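Long-range contact in transcriptional regulator ComR (Streptococcus vestibularis F0396, PDB 6HU8), which probably binds DNA through its helix-turn-helix domain as an RNPP-type competence regulator that responds to a signalling peptide through a TPR domain: residues 31-36 / 145-150. Numbering follows the deposited sequence.
Sequences ELTVRQ and YEDLFE
T33 and D147 meet where the N-terminus of helix 34-41 faces helix 139-152. T33 OG1 donates to D147 OD2 at 2.7 Å, reaching the oxygen from above the carboxylate plane, while CG2 lies against D147 CB. The same hydroxyl caps helix 34-41: with chi1 at 68°, OG1 sits between the backbone N and the carbonyl carbon and accepts from Q36 N at 3.2 Å. Q36 OE1 accepts in turn from T33 N at 2.9 Å, closing a capping box. D147 thus holds the capping hydroxyl from outside, and its negative charge next to a helix N-terminus is probably favourable. The R35 chain bends at chi3 (-70°), which places NE; the NH2 edge of the guanidinium meets two acids. NH2 makes salt bridges to E146 OE1 at 2.6 Å, nearly straight and on the anti lone pair, and to D147 OD1 at 2.8 Å, from above that carboxylate, a network of one base and two acids; NE adds a weak bond to D147 OD2. The extended Q36 runs antiparallel alongside the D147 side chain and brings NE2 to 3.6 Å from L148 CD2, while Q151 also bonds OE1. The contact joins the helix-turn-helix part of the chain to a helix of the TPR part, a polar domain interface in this peptide-free form. Helix 49-59 packs on L32 and Q36, helix 117-131 meets Q36 and L148, and helix 160-173 covers Y145 and F149.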
loop_
_atom_site.group_PDB
_atom_site.type_symbol
_atom_site.label_atom_id
_atom_site.label_comp_id
_atom_site.label_asym_id
_atom_site.label_seq_id
_atom_site.Cartn_x
_atom_site.Cartn_y
_atom_site.Cartn_z
ATOM N N GLU A 31 -16.497 -8.096 -2.399
ATOM C CA GLU A 31 -15.661 -9.135 -1.793
ATOM C C GLU A 31 -14.972 -9.991 -2.839
ATOM O O GLU A 31 -13.871 -10.506 -2.620
ATOM C CB GLU A 31 -16.501 -10.004 -0.852
ATOM C CG GLU A 31 -16.906 -9.211 0.391
ATOM C CD GLU A 31 -17.782 -9.979 1.360
ATOM O OE1 GLU A 31 -18.985 -10.151 1.067
ATOM O OE2 GLU A 31 -17.268 -10.402 2.417
ATOM N N LEU A 32 -15.635 -10.137 -3.980
ATOM C CA LEU A 32 -15.101 -10.885 -5.108
ATOM C C LEU A 32 -15.616 -10.274 -6.406
ATOM O O LEU A 32 -16.818 -10.033 -6.543
ATOM C CB LEU A 32 -15.515 -12.351 -5.035
ATOM C CG LEU A 32 -14.874 -13.237 -6.095
ATOM C CD1 LEU A 32 -13.407 -13.424 -5.744
ATOM C CD2 LEU A 32 -15.591 -14.573 -6.164
ATOM N N THR A 33 -14.726 -10.005 -7.350
ATOM C CA THR A 33 -15.174 -9.465 -8.634
ATOM C C THR A 33 -15.251 -10.579 -9.660
ATOM O O THR A 33 -14.691 -11.664 -9.472
ATOM C CB THR A 33 -14.246 -8.358 -9.166
ATOM O OG1 THR A 33 -12.980 -8.926 -9.534
ATOM C CG2 THR A 33 -14.027 -7.268 -8.101
ATOM N N VAL A 34 -15.930 -10.307 -10.763
ATOM C CA VAL A 34 -16.062 -11.305 -11.794
ATOM C C VAL A 34 -14.690 -11.723 -12.330
ATOM O O VAL A 34 -14.443 -12.910 -12.538
ATOM C CB VAL A 34 -16.979 -10.779 -12.935
ATOM C CG1 VAL A 34 -16.845 -11.631 -14.170
ATOM C CG2 VAL A 34 -18.431 -10.745 -12.427
ATOM N N ARG A 35 -13.787 -10.763 -12.540
ATOM C CA ARG A 35 -12.506 -11.122 -13.146
ATOM C C ARG A 35 -11.627 -11.882 -12.144
ATOM O O ARG A 35 -10.869 -12.770 -12.535
ATOM C CB ARG A 35 -11.777 -9.884 -13.661
ATOM C CG ARG A 35 -12.428 -9.268 -14.896
ATOM C CD ARG A 35 -11.607 -8.096 -15.423
ATOM N NE ARG A 35 -11.672 -6.956 -14.517
ATOM C CZ ARG A 35 -11.056 -5.793 -14.716
ATOM N NH1 ARG A 35 -10.319 -5.589 -15.805
ATOM N NH2 ARG A 35 -11.181 -4.828 -13.818
ATOM N N GLN A 36 -11.745 -11.532 -10.866
ATOM C CA GLN A 36 -11.098 -12.300 -9.791
ATOM C C GLN A 36 -11.586 -13.748 -9.796
ATOM O O GLN A 36 -10.791 -14.679 -9.739
ATOM C CB GLN A 36 -11.371 -11.652 -8.429
ATOM C CG GLN A 36 -10.500 -10.423 -8.124
ATOM C CD GLN A 36 -11.020 -9.636 -6.960
ATOM O OE1 GLN A 36 -12.022 -10.011 -6.350
ATOM N NE2 GLN A 36 -10.355 -8.533 -6.637
ATOM N N TYR A 145 -4.703 -4.918 -9.837
ATOM C CA TYR A 145 -4.774 -3.766 -8.957
ATOM C C TYR A 145 -6.141 -3.104 -9.086
ATOM O O TYR A 145 -6.723 -2.667 -8.093
ATOM C CB TYR A 145 -3.655 -2.760 -9.281
ATOM C CG TYR A 145 -4.019 -1.334 -8.969
ATOM C CD1 TYR A 145 -3.845 -0.806 -7.681
ATOM C CD2 TYR A 145 -4.512 -0.498 -9.966
ATOM C CE1 TYR A 145 -4.180 0.516 -7.402
ATOM C CE2 TYR A 145 -4.854 0.807 -9.700
ATOM C CZ TYR A 145 -4.688 1.312 -8.434
ATOM O OH TYR A 145 -5.040 2.622 -8.220
ATOM N N GLU A 146 -6.663 -3.058 -10.306
ATOM C CA GLU A 146 -7.908 -2.323 -10.549
ATOM C C GLU A 146 -9.051 -2.853 -9.681
ATOM O O GLU A 146 -9.745 -2.076 -9.033
ATOM C CB GLU A 146 -8.307 -2.367 -12.025
ATOM C CG GLU A 146 -9.492 -1.470 -12.321
ATOM C CD GLU A 146 -9.857 -1.399 -13.807
ATOM O OE1 GLU A 146 -10.319 -2.418 -14.358
ATOM O OE2 GLU A 146 -9.684 -0.322 -14.422
ATOM N N ASP A 147 -9.240 -4.170 -9.639
ATOM C CA ASP A 147 -10.376 -4.691 -8.884
ATOM C C ASP A 147 -10.123 -4.645 -7.378
ATOM O O ASP A 147 -11.034 -4.336 -6.605
ATOM C CB ASP A 147 -10.739 -6.110 -9.351
ATOM C CG ASP A 147 -11.515 -6.103 -10.671
ATOM O OD1 ASP A 147 -11.862 -4.991 -11.141
ATOM O OD2 ASP A 147 -11.799 -7.189 -11.223
ATOM N N LEU A 148 -8.897 -4.924 -6.946
ATOM C CA LEU A 148 -8.579 -4.795 -5.514
ATOM C C LEU A 148 -8.741 -3.340 -5.031
ATOM O O LEU A 148 -9.221 -3.111 -3.922
ATOM C CB LEU A 148 -7.164 -5.317 -5.222
ATOM C CG LEU A 148 -7.089 -6.844 -5.377
ATOM C CD1 LEU A 148 -5.651 -7.363 -5.378
ATOM C CD2 LEU A 148 -7.880 -7.528 -4.269
ATOM N N PHE A 149 -8.384 -2.357 -5.862
ATOM C CA PHE A 149 -8.589 -0.961 -5.480
ATOM C C PHE A 149 -10.073 -0.601 -5.413
ATOM O O PHE A 149 -10.472 0.130 -4.509
ATOM C CB PHE A 149 -7.881 0.001 -6.436
ATOM C CG PHE A 149 -7.982 1.448 -6.016
ATOM C CD1 PHE A 149 -7.598 1.839 -4.736
ATOM C CD2 PHE A 149 -8.449 2.414 -6.901
ATOM C CE1 PHE A 149 -7.697 3.174 -4.333
ATOM C CE2 PHE A 149 -8.548 3.749 -6.519
ATOM C CZ PHE A 149 -8.174 4.135 -5.234
ATOM N N GLU A 150 -10.888 -1.097 -6.357
ATOM C CA GLU A 150 -12.348 -0.909 -6.275
ATOM C C GLU A 150 -12.881 -1.425 -4.941
ATOM O O GLU A 150 -13.797 -0.859 -4.366
ATOM C CB GLU A 150 -13.088 -1.635 -7.396
ATOM C CG GLU A 150 -13.245 -0.878 -8.673
ATOM C CD GLU A 150 -13.952 0.454 -8.483
ATOM O OE1 GLU A 150 -15.007 0.511 -7.810
ATOM O OE2 GLU A 150 -13.421 1.456 -8.997
#